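Local atomic coordinates of ribose-phosphate pyrophosphokinase (Thermus thermophilus, PDB entry 7PN0), a protein that probably transfers the diphosphate group of ATP to ribose 5-phosphate, making phosphoribosyl pyrophosphate, the activated sugar used in nucleotide synthesis. Residues S29-F34 with L66-M71; L4-Q9 with V41-S46; P89-A94 with R109-L114. All blocks are in the same frame, centred on the assembly; numbering follows the deposited sequence.

Contact 1 (S29-F34 with L66-M71); sequences STTLRF and LMELLM. With ADP (adenosine-5'-diphosphate), chain I.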
loop_
_atom_site.group_PDB
_atom_site.type_symbol
_atom_site.label_atom_id
_atom_site.label_comp_id
_atom_site.label_asym_id
_atom_site.label_seq_id
_atom_site.Cartn_x
_atom_site.Cartn_y
_atom_site.Cartn_z
ATOM N N SER A 29 21.044 -21.055 -9.525
ATOM C CA SER A 29 20.027 -20.271 -10.273
ATOM C C SER A 29 20.554 -19.970 -11.659
ATOM O O SER A 29 21.781 -19.769 -11.778
ATOM C CB SER A 29 19.671 -18.995 -9.561
ATOM O OG SER A 29 20.834 -18.235 -9.295
ATOM N N THR A 30 19.674 -19.922 -12.654
ATOM C CA THR A 30 20.127 -19.550 -14.012
ATOM C C THR A 30 19.480 -18.244 -14.433
ATOM O O THR A 30 18.285 -17.973 -14.091
ATOM C CB THR A 30 20.068 -20.669 -15.059
ATOM O OG1 THR A 30 19.165 -20.342 -16.115
ATOM C CG2 THR A 30 19.756 -22.005 -14.462
ATOM N N THR A 31 20.304 -17.445 -15.089
ATOM C CA THR A 31 19.866 -16.232 -15.773
ATOM C C THR A 31 20.235 -16.385 -17.253
ATOM O O THR A 31 21.408 -16.714 -17.536
ATOM C CB THR A 31 20.465 -14.997 -15.095
ATOM O OG1 THR A 31 20.021 -14.921 -13.730
ATOM C CG2 THR A 31 20.112 -13.752 -15.895
ATOM N N LEU A 32 19.243 -16.258 -18.113
ATOM C CA LEU A 32 19.342 -16.337 -19.598
ATOM C C LEU A 32 19.012 -14.940 -20.105
ATOM O O LEU A 32 18.153 -14.260 -19.514
ATOM C CB LEU A 32 18.328 -17.357 -20.172
ATOM C CG LEU A 32 18.330 -18.786 -19.599
ATOM C CD1 LEU A 32 17.386 -19.691 -20.361
ATOM C CD2 LEU A 32 19.721 -19.403 -19.582
ATOM N N ARG A 33 19.550 -14.606 -21.271
ATOM C CA ARG A 33 19.140 -13.454 -22.064
ATOM C C ARG A 33 18.622 -14.027 -23.386
ATOM O O ARG A 33 19.390 -14.676 -24.090
ATOM C CB ARG A 33 20.336 -12.500 -22.155
ATOM C CG ARG A 33 20.130 -11.301 -23.065
ATOM C CD ARG A 33 21.467 -10.652 -23.456
ATOM N NE ARG A 33 22.231 -10.424 -22.239
ATOM C CZ ARG A 33 22.306 -9.276 -21.583
ATOM N NH1 ARG A 33 21.702 -8.190 -22.057
ATOM N NH2 ARG A 33 23.014 -9.222 -20.464
ATOM N N PHE A 34 17.361 -13.819 -23.717
ATOM C CA PHE A 34 16.774 -14.263 -25.014
ATOM C C PHE A 34 17.363 -13.380 -26.119
ATOM O O PHE A 34 18.049 -12.370 -25.814
ATOM C CB PHE A 34 15.253 -14.213 -24.959
ATOM C CG PHE A 34 14.614 -15.066 -23.902
ATOM C CD1 PHE A 34 14.762 -16.452 -23.912
ATOM C CD2 PHE A 34 13.854 -14.494 -22.893
ATOM C CE1 PHE A 34 14.127 -17.232 -22.958
ATOM C CE2 PHE A 34 13.271 -15.274 -21.912
ATOM C CZ PHE A 34 13.382 -16.643 -21.961
ATOM N N LEU A 66 20.518 -4.669 -12.301
ATOM C CA LEU A 66 19.350 -4.168 -11.522
ATOM C C LEU A 66 18.136 -5.051 -11.831
ATOM O O LEU A 66 17.498 -5.525 -10.897
ATOM C CB LEU A 66 19.040 -2.706 -11.893
ATOM C CG LEU A 66 17.735 -2.154 -11.329
ATOM C CD1 LEU A 66 17.656 -2.359 -9.827
ATOM C CD2 LEU A 66 17.555 -0.669 -11.717
ATOM N N MET A 67 17.823 -5.259 -13.109
ATOM C CA MET A 67 16.619 -6.044 -13.485
ATOM C C MET A 67 16.790 -7.495 -13.016
ATOM O O MET A 67 15.837 -8.074 -12.494
ATOM C CB MET A 67 16.399 -6.015 -15.006
ATOM C CG MET A 67 15.168 -6.765 -15.428
ATOM S SD MET A 67 13.739 -6.054 -14.560
ATOM C CE MET A 67 12.395 -6.770 -15.481
ATOM N N GLU A 68 17.966 -8.105 -13.230
ATOM C CA GLU A 68 18.225 -9.484 -12.743
ATOM C C GLU A 68 17.928 -9.551 -11.243
ATOM O O GLU A 68 17.311 -10.550 -10.793
ATOM C CB GLU A 68 19.650 -9.937 -13.083
ATOM C CG GLU A 68 19.928 -11.363 -12.624
ATOM C CD GLU A 68 21.364 -11.823 -12.766
ATOM O OE1 GLU A 68 22.261 -10.967 -12.766
ATOM O OE2 GLU A 68 21.566 -13.039 -12.888
ATOM N N LEU A 69 18.418 -8.594 -10.451
ATOM C CA LEU A 69 18.177 -8.571 -8.987
ATOM C C LEU A 69 16.665 -8.474 -8.723
ATOM O O LEU A 69 16.163 -9.277 -7.866
ATOM C CB LEU A 69 18.921 -7.386 -8.339
ATOM C CG LEU A 69 18.756 -7.200 -6.818
ATOM C CD1 LEU A 69 19.131 -8.436 -6.015
ATOM C CD2 LEU A 69 19.570 -6.006 -6.349
ATOM N N LEU A 70 15.969 -7.507 -9.333
ATOM C CA LEU A 70 14.497 -7.337 -9.147
ATOM C C LEU A 70 13.791 -8.669 -9.464
ATOM O O LEU A 70 12.932 -9.136 -8.665
ATOM C CB LEU A 70 14.025 -6.207 -10.045
ATOM C CG LEU A 70 14.522 -4.817 -9.670
ATOM C CD1 LEU A 70 13.993 -3.782 -10.632
ATOM C CD2 LEU A 70 14.107 -4.472 -8.245
ATOM N N MET A 71 14.140 -9.296 -10.597
ATOM C CA MET A 71 13.513 -10.574 -11.032
ATOM C C MET A 71 13.879 -11.735 -10.073
ATOM O O MET A 71 13.002 -12.533 -9.755
ATOM C CB MET A 71 13.973 -10.903 -12.449
ATOM C CG MET A 71 13.400 -10.025 -13.443
ATOM S SD MET A 71 14.037 -10.391 -15.084
ATOM C CE MET A 71 13.268 -11.972 -15.379
HETATM P PB ADP I . 3.777 -17.730 -24.840
HETATM O O1B ADP I . 4.038 -16.970 -23.524
HETATM O O2B ADP I . 4.548 -17.165 -26.018
HETATM O O3B ADP I . 2.317 -17.909 -25.140
HETATM P PA ADP I . 5.319 -19.810 -25.918
HETATM O O1A ADP I . 5.168 -21.291 -25.812
HETATM O O2A ADP I . 5.021 -19.035 -27.166
HETATM O O3A ADP I . 4.379 -19.222 -24.764
HETATM O "O5'" ADP I . 6.801 -19.408 -25.453
HETATM C "C5'" ADP I . 7.024 -19.190 -24.047
HETATM C "C4'" ADP I . 8.489 -19.352 -23.753
HETATM O "O4'" ADP I . 9.202 -18.203 -24.280
HETATM C "C3'" ADP I . 8.846 -19.400 -22.267
HETATM O "O3'" ADP I . 8.720 -20.702 -21.716
HETATM C "C2'" ADP I . 10.292 -18.927 -22.300
HETATM O "O2'" ADP I . 11.167 -19.977 -22.660
HETATM C "C1'" ADP I . 10.220 -17.856 -23.391
HETATM N N9 ADP I . 9.973 -16.495 -22.904
HETATM C C8 ADP I . 9.370 -16.086 -21.739
HETATM N N7 ADP I . 9.381 -14.777 -21.585
HETATM C C5 ADP I . 10.051 -14.316 -22.718
HETATM C C6 ADP I . 10.404 -13.029 -23.154
HETATM N N6 ADP I . 10.121 -11.936 -22.447
HETATM N N1 ADP I . 11.130 -12.922 -24.293
HETATM C C2 ADP I . 11.400 -14.035 -24.992
HETATM N N3 ADP I . 11.089 -15.298 -24.700
HETATM C C4 ADP I . 10.427 -15.375 -23.530
#

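Contact 2 (L4-Q9 with V41-S46); sequences LIFSGQ and VRYEES. With SO4 (sulfate ion), chain E.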
loop_
_atom_site.group_PDB
_atom_site.type_symbol
_atom_site.label_atom_id
_atom_site.label_comp_id
_atom_site.label_asym_id
_atom_site.label_seq_id
_atom_site.Cartn_x
_atom_site.Cartn_y
_atom_site.Cartn_z
ATOM N N LEU A 4 20.022 -19.716 2.630
ATOM C CA LEU A 4 20.249 -19.994 1.206
ATOM C C LEU A 4 20.842 -18.757 0.544
ATOM O O LEU A 4 20.305 -17.629 0.708
ATOM C CB LEU A 4 18.923 -20.371 0.567
ATOM C CG LEU A 4 18.222 -21.623 1.122
ATOM C CD1 LEU A 4 16.945 -21.883 0.339
ATOM C CD2 LEU A 4 19.119 -22.854 1.011
ATOM N N ILE A 5 21.920 -18.942 -0.208
ATOM C CA ILE A 5 22.595 -17.787 -0.836
ATOM C C ILE A 5 22.636 -18.037 -2.338
ATOM O O ILE A 5 22.869 -19.198 -2.747
ATOM C CB ILE A 5 23.952 -17.492 -0.161
ATOM C CG1 ILE A 5 24.717 -16.386 -0.871
ATOM C CG2 ILE A 5 24.803 -18.729 0.066
ATOM C CD1 ILE A 5 25.662 -15.654 0.050
ATOM N N PHE A 6 22.285 -17.003 -3.105
ATOM C CA PHE A 6 22.303 -16.997 -4.584
ATOM C C PHE A 6 23.025 -15.761 -5.085
ATOM O O PHE A 6 23.219 -14.811 -4.316
ATOM C CB PHE A 6 20.879 -17.039 -5.140
ATOM C CG PHE A 6 20.062 -18.186 -4.606
ATOM C CD1 PHE A 6 19.352 -18.065 -3.429
ATOM C CD2 PHE A 6 19.981 -19.379 -5.307
ATOM C CE1 PHE A 6 18.624 -19.139 -2.934
ATOM C CE2 PHE A 6 19.210 -20.418 -4.832
ATOM C CZ PHE A 6 18.560 -20.314 -3.637
ATOM N N SER A 7 23.348 -15.751 -6.380
ATOM C CA SER A 7 24.139 -14.682 -7.025
ATOM C C SER A 7 23.463 -14.340 -8.340
ATOM O O SER A 7 22.970 -15.253 -9.015
ATOM C CB SER A 7 25.575 -15.103 -7.220
ATOM O OG SER A 7 26.362 -14.093 -7.848
ATOM N N GLY A 8 23.453 -13.066 -8.679
ATOM C CA GLY A 8 23.271 -12.636 -10.066
ATOM C C GLY A 8 24.584 -12.749 -10.816
ATOM O O GLY A 8 25.491 -13.440 -10.294
ATOM N N GLN A 9 24.693 -12.116 -11.989
ATOM C CA GLN A 9 25.878 -12.246 -12.889
ATOM C C GLN A 9 26.942 -11.207 -12.521
ATOM O O GLN A 9 28.096 -11.362 -12.963
ATOM C CB GLN A 9 25.498 -12.116 -14.367
ATOM C CG GLN A 9 24.459 -13.134 -14.805
ATOM C CD GLN A 9 24.246 -13.166 -16.299
ATOM O OE1 GLN A 9 23.763 -14.157 -16.842
ATOM N NE2 GLN A 9 24.643 -12.105 -16.980
ATOM N N VAL A 41 15.019 -15.556 -15.256
ATOM C CA VAL A 41 15.695 -16.135 -14.065
ATOM C C VAL A 41 14.942 -17.404 -13.664
ATOM O O VAL A 41 13.715 -17.493 -13.896
ATOM C CB VAL A 41 15.791 -15.140 -12.897
ATOM C CG1 VAL A 41 16.532 -13.865 -13.326
ATOM C CG2 VAL A 41 14.442 -14.853 -12.307
ATOM N N ARG A 42 15.637 -18.355 -13.056
ATOM C CA ARG A 42 15.009 -19.589 -12.554
ATOM C C ARG A 42 15.868 -20.178 -11.431
ATOM O O ARG A 42 17.037 -20.401 -11.638
ATOM C CB ARG A 42 14.810 -20.572 -13.723
ATOM C CG ARG A 42 13.988 -21.811 -13.351
ATOM C CD ARG A 42 13.867 -22.849 -14.475
ATOM N NE ARG A 42 15.186 -23.338 -14.896
ATOM C CZ ARG A 42 15.669 -23.369 -16.147
ATOM N NH1 ARG A 42 16.887 -23.830 -16.358
ATOM N NH2 ARG A 42 14.958 -22.953 -17.187
ATOM N N TYR A 43 15.253 -20.505 -10.297
ATOM C CA TYR A 43 15.916 -21.254 -9.204
ATOM C C TYR A 43 15.739 -22.741 -9.504
ATOM O O TYR A 43 14.615 -23.209 -9.756
ATOM C CB TYR A 43 15.353 -20.905 -7.833
ATOM C CG TYR A 43 15.590 -19.471 -7.427
ATOM C CD1 TYR A 43 16.815 -19.057 -6.926
ATOM C CD2 TYR A 43 14.587 -18.513 -7.575
ATOM C CE1 TYR A 43 17.032 -17.746 -6.541
ATOM C CE2 TYR A 43 14.781 -17.196 -7.176
ATOM C CZ TYR A 43 16.028 -16.801 -6.713
ATOM O OH TYR A 43 16.266 -15.520 -6.309
ATOM N N GLU A 44 16.848 -23.443 -9.546
ATOM C CA GLU A 44 16.870 -24.853 -10.019
ATOM C C GLU A 44 16.303 -25.773 -8.949
ATOM O O GLU A 44 15.786 -26.872 -9.337
ATOM C CB GLU A 44 18.295 -25.237 -10.405
ATOM C CG GLU A 44 18.797 -24.372 -11.554
ATOM C CD GLU A 44 17.948 -24.368 -12.818
ATOM O OE1 GLU A 44 16.897 -25.084 -12.888
ATOM O OE2 GLU A 44 18.362 -23.687 -13.767
ATOM N N GLU A 45 16.369 -25.364 -7.683
ATOM C CA GLU A 45 15.843 -26.184 -6.561
ATOM C C GLU A 45 14.951 -25.348 -5.646
ATOM O O GLU A 45 14.971 -24.114 -5.722
ATOM C CB GLU A 45 16.984 -26.815 -5.772
ATOM C CG GLU A 45 17.840 -27.811 -6.586
ATOM C CD GLU A 45 17.199 -29.093 -7.122
ATOM O OE1 GLU A 45 17.795 -29.681 -8.072
ATOM O OE2 GLU A 45 16.114 -29.520 -6.626
ATOM N N SER A 46 14.187 -26.032 -4.797
ATOM C CA SER A 46 13.231 -25.367 -3.866
ATOM C C SER A 46 14.004 -24.432 -2.946
ATOM O O SER A 46 15.086 -24.790 -2.532
ATOM C CB SER A 46 12.439 -26.376 -3.101
ATOM O OG SER A 46 11.619 -25.723 -2.186
HETATM S S SO4 E . 8.838 -25.894 -4.483
HETATM O O1 SO4 E . 9.142 -25.704 -3.134
HETATM O O2 SO4 E . 9.583 -27.013 -5.007
HETATM O O3 SO4 E . 7.444 -26.183 -4.649
HETATM O O4 SO4 E . 9.210 -24.717 -5.243
#

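Contact 3 (P89-A94 with R109-L114); sequences PYFSYA and RLIADL. With ADP (adenosine-5'-diphosphate), chain C.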
loop_
_atom_site.group_PDB
_atom_site.type_symbol
_atom_site.label_atom_id
_atom_site.label_comp_id
_atom_site.label_asym_id
_atom_site.label_seq_id
_atom_site.Cartn_x
_atom_site.Cartn_y
_atom_site.Cartn_z
ATOM N N PRO A 89 26.455 -5.303 -2.507
ATOM C CA PRO A 89 27.737 -4.856 -1.960
ATOM C C PRO A 89 28.109 -3.459 -2.454
ATOM O O PRO A 89 28.566 -2.674 -1.636
ATOM C CB PRO A 89 28.735 -5.931 -2.409
ATOM C CG PRO A 89 27.886 -7.114 -2.673
ATOM C CD PRO A 89 26.564 -6.588 -3.220
ATOM N N TYR A 90 27.827 -3.134 -3.713
ATOM C CA TYR A 90 28.033 -1.775 -4.256
ATOM C C TYR A 90 26.726 -1.260 -4.865
ATOM O O TYR A 90 26.313 -1.767 -5.874
ATOM C CB TYR A 90 29.131 -1.721 -5.300
ATOM C CG TYR A 90 29.299 -0.377 -5.981
ATOM C CD1 TYR A 90 29.370 0.800 -5.250
ATOM C CD2 TYR A 90 29.320 -0.272 -7.364
ATOM C CE1 TYR A 90 29.471 2.041 -5.878
ATOM C CE2 TYR A 90 29.436 0.952 -8.012
ATOM C CZ TYR A 90 29.499 2.114 -7.262
ATOM O OH TYR A 90 29.656 3.317 -7.884
ATOM N N PHE A 91 26.177 -0.223 -4.257
ATOM C CA PHE A 91 24.916 0.415 -4.683
ATOM C C PHE A 91 25.304 1.721 -5.378
ATOM O O PHE A 91 25.358 2.761 -4.717
ATOM C CB PHE A 91 23.977 0.629 -3.504
ATOM C CG PHE A 91 22.648 1.206 -3.893
ATOM C CD1 PHE A 91 22.051 0.904 -5.118
ATOM C CD2 PHE A 91 21.989 2.086 -3.059
ATOM C CE1 PHE A 91 20.811 1.405 -5.461
ATOM C CE2 PHE A 91 20.747 2.602 -3.419
ATOM C CZ PHE A 91 20.152 2.247 -4.604
ATOM N N SER A 92 25.624 1.613 -6.668
ATOM C CA SER A 92 26.164 2.752 -7.469
ATOM C C SER A 92 25.188 3.926 -7.405
ATOM O O SER A 92 25.639 5.102 -7.344
ATOM C CB SER A 92 26.418 2.328 -8.881
ATOM O OG SER A 92 25.213 2.055 -9.600
ATOM N N TYR A 93 23.887 3.633 -7.480
ATOM C CA TYR A 93 22.881 4.714 -7.578
ATOM C C TYR A 93 22.735 5.465 -6.256
ATOM O O TYR A 93 21.971 6.484 -6.250
ATOM C CB TYR A 93 21.546 4.215 -8.120
ATOM C CG TYR A 93 21.471 4.038 -9.617
ATOM C CD1 TYR A 93 21.302 5.144 -10.451
ATOM C CD2 TYR A 93 21.570 2.782 -10.201
ATOM C CE1 TYR A 93 21.193 5.018 -11.825
ATOM C CE2 TYR A 93 21.466 2.636 -11.572
ATOM C CZ TYR A 93 21.258 3.748 -12.383
ATOM O OH TYR A 93 21.194 3.605 -13.728
ATOM N N ALA A 94 23.476 5.105 -5.204
ATOM C CA ALA A 94 23.512 5.937 -3.979
ATOM C C ALA A 94 24.041 7.332 -4.363
ATOM O O ALA A 94 23.801 8.270 -3.627
ATOM C CB ALA A 94 24.328 5.303 -2.871
ATOM N N ARG A 109 16.283 6.596 -4.481
ATOM C CA ARG A 109 14.976 6.372 -3.824
ATOM C C ARG A 109 14.101 5.531 -4.741
ATOM O O ARG A 109 13.418 4.607 -4.280
ATOM C CB ARG A 109 14.342 7.719 -3.447
ATOM C CG ARG A 109 12.861 7.614 -3.094
ATOM C CD ARG A 109 12.637 6.794 -1.850
ATOM N NE ARG A 109 11.245 6.512 -1.643
ATOM C CZ ARG A 109 10.452 7.090 -0.743
ATOM N NH1 ARG A 109 9.185 6.708 -0.621
ATOM N NH2 ARG A 109 10.931 8.034 0.046
ATOM N N LEU A 110 14.100 5.838 -6.030
ATOM C CA LEU A 110 13.270 5.063 -6.971
ATOM C C LEU A 110 13.679 3.599 -6.863
ATOM O O LEU A 110 12.786 2.709 -6.800
ATOM C CB LEU A 110 13.482 5.560 -8.404
ATOM C CG LEU A 110 12.888 4.654 -9.457
ATOM C CD1 LEU A 110 11.392 4.607 -9.348
ATOM C CD2 LEU A 110 13.334 5.103 -10.851
ATOM N N ILE A 111 14.973 3.324 -6.851
ATOM C CA ILE A 111 15.426 1.908 -6.835
ATOM C C ILE A 111 15.027 1.269 -5.490
ATOM O O ILE A 111 14.670 0.085 -5.461
ATOM C CB ILE A 111 16.922 1.796 -7.173
ATOM C CG1 ILE A 111 17.182 2.118 -8.649
ATOM C CG2 ILE A 111 17.381 0.418 -6.845
ATOM C CD1 ILE A 111 18.638 2.324 -8.967
ATOM N N ALA A 112 15.125 1.997 -4.383
ATOM C CA ALA A 112 14.649 1.444 -3.099
ATOM C C ALA A 112 13.202 0.981 -3.250
ATOM O O ALA A 112 12.853 -0.135 -2.768
ATOM C CB ALA A 112 14.845 2.432 -1.993
ATOM N N ASP A 113 12.343 1.837 -3.792
ATOM C CA ASP A 113 10.897 1.537 -4.000
ATOM C C ASP A 113 10.758 0.333 -4.936
ATOM O O ASP A 113 9.932 -0.546 -4.629
ATOM C CB ASP A 113 10.157 2.791 -4.427
ATOM C CG ASP A 113 9.985 3.798 -3.290
ATOM O OD1 ASP A 113 9.854 3.370 -2.128
ATOM O OD2 ASP A 113 10.000 4.974 -3.566
ATOM N N LEU A 114 11.535 0.271 -6.020
ATOM C CA LEU A 114 11.433 -0.876 -6.949
ATOM C C LEU A 114 11.833 -2.173 -6.208
ATOM O O LEU A 114 11.194 -3.176 -6.442
ATOM C CB LEU A 114 12.350 -0.654 -8.145
ATOM C CG LEU A 114 12.061 0.570 -9.024
ATOM C CD1 LEU A 114 12.991 0.635 -10.188
ATOM C CD2 LEU A 114 10.636 0.580 -9.500
HETATM P PB ADP C . 29.017 14.046 -4.693
HETATM O O1B ADP C . 29.451 14.036 -3.220
HETATM O O2B ADP C . 27.823 13.158 -4.953
HETATM O O3B ADP C . 30.116 13.863 -5.721
HETATM P PA ADP C . 27.554 15.959 -6.023
HETATM O O1A ADP C . 26.198 15.426 -5.677
HETATM O O2A ADP C . 27.694 17.421 -6.281
HETATM O O3A ADP C . 28.572 15.571 -4.867
HETATM O "O5'" ADP C . 28.197 15.096 -7.242
HETATM C "C5'" ADP C . 27.353 14.246 -8.077
HETATM C "C4'" ADP C . 27.779 14.311 -9.533
HETATM O "O4'" ADP C . 27.744 12.958 -10.076
HETATM C "C3'" ADP C . 26.881 15.135 -10.471
HETATM O "O3'" ADP C . 26.098 16.134 -9.825
HETATM C "C2'" ADP C . 25.855 14.097 -10.909
HETATM O "O2'" ADP C . 25.294 14.450 -12.146
HETATM C "C1'" ADP C . 26.683 12.816 -10.982
HETATM N N9 ADP C . 25.923 11.615 -10.634
HETATM C C8 ADP C . 24.660 11.538 -10.077
HETATM N N7 ADP C . 24.224 10.304 -9.924
HETATM C C5 ADP C . 25.256 9.525 -10.424
HETATM C C6 ADP C . 25.414 8.137 -10.561
HETATM N N6 ADP C . 24.497 7.263 -10.144
HETATM N N1 ADP C . 26.569 7.667 -11.109
HETATM C C2 ADP C . 27.492 8.564 -11.484
HETATM N N3 ADP C . 27.457 9.889 -11.387
HETATM C C4 ADP C . 26.300 10.321 -10.867
#

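Contact 1 (S29-F34 with L66-M71)
T31 and E68 meet because of their first torsions: T31 turns OG1 anti to its own carbonyl carbon (chi1 -61°), while E68 sets CG anti to the backbone N (chi1 -179°) and runs on extended, spanning the gap between strand and helix. The hydroxyl of T31 donates to the carboxylate, OG1 to OE2 of E68 at 2.6 Å. It meets OE2 on the anti side, 18° out of the carboxylate plane. The methyl branch of T31 lies against the same oxygen, CG2 to OE2 of E68 at 3.4 Å, so a beta-branched hydroxyl residue suits the spot: one branch binds while the other packs. The other oxygen, OE1, takes hydrogen bonds from Q9 N and Q56 NE2, and this buried acid thus has both its oxygens engaged.

At the end of 29-34 the chain turns to nucleotide binding. The ring of F34 lays one face on the adenine of ADP, N3 standing 3.4 Å above the ring plane and over its centre, with CE2 of F34 3.3 Å from C4 of the base. Cut back to an alanine, this position is likely to deprive that face of the adenine of its aromatic cover and let the base tilt more freely. D100 and S96 of the second subunit also bind this ADP, so the site is shared between subunits.

Strand 29-33 pairs antiparallel with strand 39-43, and T31 reaches from this hairpin to helix 62-78, whose L66, L69 and L70 pack on helix 107-118.

Contact 2 (L4-Q9 with V41-S46)
F6 and Y43 form a T-shaped (edge-to-face) pair: the edge of the tyrosine points at one face of the phenylalanine. The ring planes stand at 74° and the centroids lie 4.7 Å apart. Both residues hold CG anti to the carbonyl carbon (chi1 -54° in F6, -64° in Y43), which turns the rings to each other. Atom CE1 of Y43 sits 3.5 Å above the F6 ring plane, displaced toward its rim, and CD1 of Y43 comes within 3.5 Å of CE2 of F6. Two flat rings suit a gap of this width, where the CA atoms of F6 and Y43 are 9.0 Å apart and no backbone hydrogen bond joins the two segments.

The OH of Y43 is hydrogen-bonded to the backbone O of M72, giving a mate to the polar end of a ring that also packs on A75 and A76 of helix 62-78. S46 OG donates to a sulfate, probably from the crystallisation liquor, 2.7 Å from its O1; R103 of the second subunit also holds it.

Strand 3-7 is one of the two outermost strands of the parallel sheet within this chain, while 39-43 belongs to the hairpin with 29-33.

Contact 3 (P89-A94 with R109-L114)
The loop that follows strand 83-88 carries part of an ADP pocket, and here it packs on helix 107-118 through one isoleucine. I111 spreads its two arms between two aromatic residues. Its CG1 is anti to the carbonyl carbon (chi1 -70°), which places CD1 against Y93 and leaves CG2 for F91. The CD1 methyl approaches the Y93 ring closely, 3.2 Å from CD2 and 3.4 Å from CG of that tyrosine, so packing is tight; the tyrosine lies across the isoleucine, nearly perpendicular to it. On the other branch CG2 of I111 lies 3.8 Å from CE1 of F91, the isoleucine and the phenylalanine running antiparallel past one another. A branched aliphatic suits such a place, since it can meet two rings with separate methyls.

The F91 ring also covers its own loop: the backbone N of A94 lies 4.0 Å above one face, over the centre, and is hydrogen-bonded to F91 O. F58 meets F91 edge-to-face. The hydroxyl of Y93 is hydrogen-bonded to the backbone N of L39 of the second subunit, which ties this pocket residue to the neighbour. Adenine N6 lies 3.8 Å from CD1 of Y93 and 3.7 Å from the carbonyl O of S92.

I111 of the helix thus backs the 3-10 segment that starts at S92 and runs on past A94, in a nucleotide-binding loop at the C-terminal end of a parallel strand, the usual place for binding sites in alpha/beta folds.

All three contacts belong to the N-terminal domain of the enzyme family and touch the second subunit, but they differ in depth. Contact 3 is buried and apolar, nearer the chain's centre (about 13 Å between centres, against 22 and 23 Å); contacts 1 and 2 are only partly buried. Contacts 1 and 2 share the hairpin of strands 29-33 and 39-43 and touch directly, the backbone of T30 meeting that of R42: one joins the hairpin to a helix by a polar bond, the other joins it to the parallel sheet by rings. CD1 of L66 in contact 1 meets CG2 of I111 in contact 3. Contacts 1 and 3 each border an ADP, whereas contact 2 borders a sulfate.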